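Local coordinates for NMB1025 protein (Neisseria meningitidis serogroup B, PDB 3KJJ) that is of unknown function but belongs to the RutC (YjgF) family and forms a trimer in the crystal, at residues 61-74 and 113-125. Sequence-based numbering, arbitrary orientation.
Sequences CGSDKAHVLDAVIY and RVEIKITAVKRDA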
loop_
_atom_site.group_PDB
_atom_site.type_symbol
_atom_site.label_atom_id
_atom_site.label_comp_id
_atom_site.label_asym_id
_atom_site.label_seq_id
_atom_site.Cartn_x
_atom_site.Cartn_y
_atom_site.Cartn_z
ATOM N N CYS B 61 -13.742 14.381 -0.649
ATOM C CA CYS B 61 -13.540 13.840 0.711
ATOM C C CYS B 61 -13.181 14.867 1.791
ATOM O O CYS B 61 -12.944 14.501 2.953
ATOM C CB CYS B 61 -12.475 12.737 0.701
ATOM S SG CYS B 61 -12.875 11.338 -0.355
ATOM N N GLY B 62 -13.130 16.143 1.420
ATOM C CA GLY B 62 -12.763 17.192 2.369
ATOM C C GLY B 62 -11.267 17.200 2.628
ATOM O O GLY B 62 -10.814 17.523 3.724
ATOM N N SER B 63 -10.506 16.815 1.608
ATOM C CA SER B 63 -9.057 16.823 1.664
ATOM C C SER B 63 -8.536 17.567 0.443
ATOM O O SER B 63 -9.309 18.158 -0.319
ATOM C CB SER B 63 -8.514 15.391 1.670
ATOM O OG SER B 63 -7.135 15.341 2.010
ATOM N N ASP B 64 -7.219 17.532 0.271
ATOM C CA ASP B 64 -6.575 18.043 -0.926
ATOM C C ASP B 64 -5.160 17.480 -0.987
ATOM O O ASP B 64 -4.739 16.728 -0.094
ATOM C CB ASP B 64 -6.564 19.579 -0.951
ATOM C CG ASP B 64 -5.958 20.171 0.299
ATOM O OD1 ASP B 64 -4.843 19.745 0.668
ATOM O OD2 ASP B 64 -6.598 21.058 0.912
ATOM N N LYS B 65 -4.431 17.850 -2.035
ATOM C CA LYS B 65 -3.098 17.291 -2.294
ATOM C C LYS B 65 -2.084 17.660 -1.208
ATOM O O LYS B 65 -1.158 16.902 -0.931
ATOM C CB LYS B 65 -2.614 17.674 -3.711
ATOM C CG LYS B 65 -2.196 19.128 -3.902
ATOM C CD LYS B 65 -2.380 19.593 -5.344
ATOM C CE LYS B 65 -1.761 20.973 -5.546
ATOM N NZ LYS B 65 -1.562 21.307 -6.989
ATOM N N ALA B 66 -2.295 18.808 -0.565
ATOM C CA ALA B 66 -1.445 19.259 0.541
ATOM C C ALA B 66 -1.737 18.468 1.815
ATOM O O ALA B 66 -1.166 18.734 2.861
ATOM C CB ALA B 66 -1.651 20.754 0.779
ATOM N N HIS B 67 -2.638 17.495 1.716
ATOM C CA HIS B 67 -2.974 16.630 2.842
ATOM C C HIS B 67 -2.911 15.158 2.474
ATOM O O HIS B 67 -3.562 14.331 3.109
ATOM C CB HIS B 67 -4.345 16.999 3.422
ATOM C CG HIS B 67 -4.363 18.339 4.087
ATOM N ND1 HIS B 67 -4.489 19.515 3.379
ATOM C CD2 HIS B 67 -4.241 18.692 5.388
ATOM C CE1 HIS B 67 -4.449 20.535 4.218
ATOM N NE2 HIS B 67 -4.300 20.064 5.442
ATOM N N VAL B 68 -2.115 14.848 1.449
ATOM C CA VAL B 68 -1.778 13.472 1.080
ATOM C C VAL B 68 -0.680 12.916 1.983
ATOM O O VAL B 68 0.375 13.528 2.173
ATOM C CB VAL B 68 -1.302 13.385 -0.388
ATOM C CG1 VAL B 68 -0.732 11.995 -0.699
ATOM C CG2 VAL B 68 -2.437 13.713 -1.311
ATOM N N LEU B 69 -0.934 11.737 2.524
ATOM C CA LEU B 69 0.012 11.075 3.391
ATOM C C LEU B 69 1.013 10.247 2.594
ATOM O O LEU B 69 2.219 10.314 2.840
ATOM C CB LEU B 69 -0.719 10.202 4.396
ATOM C CG LEU B 69 -1.566 10.955 5.436
ATOM C CD1 LEU B 69 -2.229 9.970 6.380
ATOM C CD2 LEU B 69 -0.728 11.984 6.214
ATOM N N ASP B 70 0.503 9.493 1.626
ATOM C CA ASP B 70 1.288 8.474 0.958
ATOM C C ASP B 70 0.785 8.314 -0.473
ATOM O O ASP B 70 -0.417 8.416 -0.740
ATOM C CB ASP B 70 1.184 7.160 1.755
ATOM C CG ASP B 70 2.018 6.022 1.170
ATOM O OD1 ASP B 70 3.252 6.011 1.372
ATOM O OD2 ASP B 70 1.425 5.111 0.545
ATOM N N ALA B 71 1.719 8.073 -1.386
ATOM C CA ALA B 71 1.385 7.843 -2.778
ATOM C C ALA B 71 2.243 6.696 -3.297
ATOM O O ALA B 71 3.458 6.698 -3.118
ATOM C CB ALA B 71 1.649 9.105 -3.595
ATOM N N VAL B 72 1.603 5.714 -3.919
ATOM C CA VAL B 72 2.324 4.667 -4.624
ATOM C C VAL B 72 2.024 4.873 -6.094
ATOM O O VAL B 72 0.860 5.004 -6.493
ATOM C CB VAL B 72 1.920 3.251 -4.184
ATOM C CG1 VAL B 72 2.815 2.200 -4.862
ATOM C CG2 VAL B 72 2.007 3.115 -2.686
ATOM N N ILE B 73 3.093 4.936 -6.881
ATOM C CA ILE B 73 3.003 5.193 -8.300
ATOM C C ILE B 73 3.478 3.942 -8.996
ATOM O O ILE B 73 4.598 3.482 -8.770
ATOM C CB ILE B 73 3.876 6.391 -8.725
ATOM C CG1 ILE B 73 3.434 7.667 -7.991
ATOM C CG2 ILE B 73 3.809 6.603 -10.259
ATOM C CD1 ILE B 73 4.501 8.773 -8.012
ATOM N N TYR B 74 2.589 3.381 -9.801
ATOM C CA TYR B 74 2.884 2.205 -10.574
ATOM C C TYR B 74 3.080 2.697 -12.003
ATOM O O TYR B 74 2.220 3.379 -12.546
ATOM C CB TYR B 74 1.721 1.218 -10.474
ATOM C CG TYR B 74 1.431 0.699 -9.077
ATOM C CD1 TYR B 74 2.240 -0.272 -8.484
ATOM C CD2 TYR B 74 0.326 1.164 -8.353
ATOM C CE1 TYR B 74 1.973 -0.748 -7.205
ATOM C CE2 TYR B 74 0.060 0.699 -7.083
ATOM C CZ TYR B 74 0.882 -0.256 -6.514
ATOM O OH TYR B 74 0.608 -0.724 -5.256
ATOM N N ARG B 113 -0.111 3.816 -18.707
ATOM C CA ARG B 113 1.315 3.909 -18.415
ATOM C C ARG B 113 1.578 4.272 -16.954
ATOM O O ARG B 113 2.719 4.179 -16.478
ATOM C CB ARG B 113 1.974 4.923 -19.356
ATOM C CG ARG B 113 1.605 4.722 -20.823
ATOM C CD ARG B 113 2.711 5.172 -21.738
ATOM N NE ARG B 113 3.938 4.418 -21.504
ATOM C CZ ARG B 113 4.297 3.340 -22.191
ATOM N NH1 ARG B 113 5.438 2.729 -21.913
ATOM N NH2 ARG B 113 3.521 2.884 -23.166
ATOM N N VAL B 114 0.514 4.679 -16.247
ATOM C CA VAL B 114 0.612 5.109 -14.845
ATOM C C VAL B 114 -0.694 4.894 -14.067
ATOM O O VAL B 114 -1.792 4.993 -14.618
ATOM C CB VAL B 114 1.103 6.596 -14.725
ATOM C CG1 VAL B 114 0.079 7.578 -15.355
ATOM C CG2 VAL B 114 1.432 6.973 -13.273
ATOM N N GLU B 115 -0.547 4.568 -12.789
ATOM C CA GLU B 115 -1.656 4.446 -11.860
ATOM C C GLU B 115 -1.130 4.944 -10.521
ATOM O O GLU B 115 -0.031 4.581 -10.111
ATOM C CB GLU B 115 -2.135 2.982 -11.767
ATOM C CG GLU B 115 -3.331 2.741 -10.838
ATOM C CD GLU B 115 -3.948 1.349 -10.988
ATOM O OE1 GLU B 115 -3.717 0.682 -12.018
ATOM O OE2 GLU B 115 -4.683 0.921 -10.075
ATOM N N ILE B 116 -1.899 5.791 -9.845
ATOM C CA ILE B 116 -1.446 6.346 -8.566
ATOM C C ILE B 116 -2.484 6.082 -7.484
ATOM O O ILE B 116 -3.675 6.398 -7.654
ATOM C CB ILE B 116 -1.102 7.855 -8.667
ATOM C CG1 ILE B 116 -0.041 8.090 -9.748
ATOM C CG2 ILE B 116 -0.644 8.408 -7.303
ATOM C CD1 ILE B 116 0.289 9.565 -10.034
ATOM N N LYS B 117 -2.006 5.488 -6.392
ATOM C CA LYS B 117 -2.811 5.107 -5.243
ATOM C C LYS B 117 -2.467 6.002 -4.060
ATOM O O LYS B 117 -1.321 6.034 -3.608
ATOM C CB LYS B 117 -2.534 3.648 -4.885
ATOM C CG LYS B 117 -3.286 3.127 -3.655
ATOM C CD LYS B 117 -4.591 2.492 -4.047
ATOM C CE LYS B 117 -5.009 1.469 -3.022
ATOM N NZ LYS B 117 -6.454 1.134 -3.170
ATOM N N ILE B 118 -3.478 6.696 -3.545
ATOM C CA ILE B 118 -3.293 7.750 -2.545
ATOM C C ILE B 118 -3.928 7.360 -1.212
ATOM O O ILE B 118 -5.017 6.778 -1.188
ATOM C CB ILE B 118 -3.981 9.074 -3.010
ATOM C CG1 ILE B 118 -3.323 9.640 -4.270
ATOM C CG2 ILE B 118 -4.012 10.116 -1.883
ATOM C CD1 ILE B 118 -1.920 10.152 -4.085
ATOM N N THR B 119 -3.223 7.688 -0.125
ATOM C CA THR B 119 -3.765 7.750 1.226
ATOM C C THR B 119 -3.646 9.202 1.689
ATOM O O THR B 119 -2.588 9.834 1.539
ATOM C CB THR B 119 -2.979 6.850 2.213
ATOM O OG1 THR B 119 -2.741 5.566 1.618
ATOM C CG2 THR B 119 -3.760 6.652 3.540
ATOM N N ALA B 120 -4.716 9.724 2.284
ATOM C CA ALA B 120 -4.745 11.129 2.660
ATOM C C ALA B 120 -5.487 11.317 3.970
ATOM O O ALA B 120 -6.020 10.360 4.544
ATOM C CB ALA B 120 -5.394 11.983 1.543
ATOM N N VAL B 121 -5.491 12.552 4.450
ATOM C CA VAL B 121 -6.209 12.880 5.674
ATOM C C VAL B 121 -7.280 13.942 5.414
ATOM O O VAL B 121 -7.102 14.832 4.587
ATOM C CB VAL B 121 -5.243 13.261 6.839
ATOM C CG1 VAL B 121 -4.635 14.638 6.643
ATOM C CG2 VAL B 121 -5.948 13.162 8.188
ATOM N N LYS B 122 -8.410 13.804 6.103
ATOM C CA LYS B 122 -9.483 14.777 6.056
ATOM C C LYS B 122 -9.050 16.013 6.847
ATOM O O LYS B 122 -8.576 15.882 7.978
ATOM C CB LYS B 122 -10.751 14.166 6.665
ATOM C CG LYS B 122 -12.014 15.002 6.510
ATOM C CD LYS B 122 -13.212 14.284 7.127
ATOM C CE LYS B 122 -14.430 15.188 7.186
ATOM N NZ LYS B 122 -15.678 14.398 7.413
ATOM N N ARG B 123 -9.199 17.197 6.247
ATOM C CA ARG B 123 -8.879 18.454 6.919
ATOM C C ARG B 123 -9.743 18.663 8.158
ATOM O O ARG B 123 -10.941 18.390 8.137
ATOM C CB ARG B 123 -9.072 19.638 5.968
ATOM C CG ARG B 123 -7.882 19.924 5.080
ATOM C CD ARG B 123 -8.169 21.063 4.120
ATOM N NE ARG B 123 -8.967 20.622 2.977
ATOM C CZ ARG B 123 -10.074 21.219 2.544
ATOM N NH1 ARG B 123 -10.717 20.729 1.494
ATOM N NH2 ARG B 123 -10.533 22.308 3.149
ATOM N N ASP B 124 -9.127 19.148 9.228
ATOM C CA ASP B 124 -9.890 19.586 10.399
ATOM C C ASP B 124 -10.505 20.951 10.084
ATOM O O ASP B 124 -9.897 21.771 9.389
ATOM C CB ASP B 124 -8.994 19.694 11.636
ATOM C CG ASP B 124 -8.527 18.340 12.147
ATOM O OD1 ASP B 124 -7.325 18.209 12.451
ATOM O OD2 ASP B 124 -9.355 17.409 12.242
ATOM N N ALA B 125 -11.715 21.183 10.583
ATOM C CA ALA B 125 -12.353 22.492 10.454
ATOM C C ALA B 125 -11.887 23.433 11.566
ATOM O O ALA B 125 -10.690 23.504 11.881
ATOM C CB ALA B 125 -13.867 22.351 10.463
HETATM O O HOH W 1 -12.495 18.600 5.428
HETATM O O HOH W 2 -1.027 4.900 -0.860
#
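R123 reaches back from the end of strand 114-121 over the loop that leads into strand 68-74. Two conformers are modelled; in the one described, its CB lies 3.5 Å from G62 O. R123 CG sits 3.6 Å from the centroid of the H67 ring, over its face, a CH-pi contact. CD lies near H67 CE1, above the ring face, and near D64 OD2. NE meets D64 OD2 at 3.2 Å, a salt bridge of charge alone, because the oxygen lies well out of the guanidinium plane. The chain bends at chi3 (-79°), and NH1 gives a weak hydrogen bond to S63 O. These tip contacts rest on one conformer and are doubtful. The H67 ring is held in turn by D64: ND1 donates to D64 OD1 over 2.7 Å, with the oxygen in the ring plane. The backbone of R123 also binds, N to G62 O, where G62 ends helix 43-60 in a Schellman motif. S63 OG donates to V121 O at 2.6 Å, from above the carbonyl plane.

Beyond the loop the two strands pair antiparallel. A classic beta bulge places L69 N and D70 N on one acceptor, T119 O. A water joins D70 OD2, K117 O and T119 OG1. I73 CG1 packs alongside I116 CG1 at 3.9 Å.

The pair are inner neighbours in the mixed sheet of the YjgF-like fold, between strands 29-32 and 99-104. A71, I73 and I116 face helix 81-91; on the opposite face K117 NZ forms a salt bridge with D70 of the third subunit, at the trimer interface.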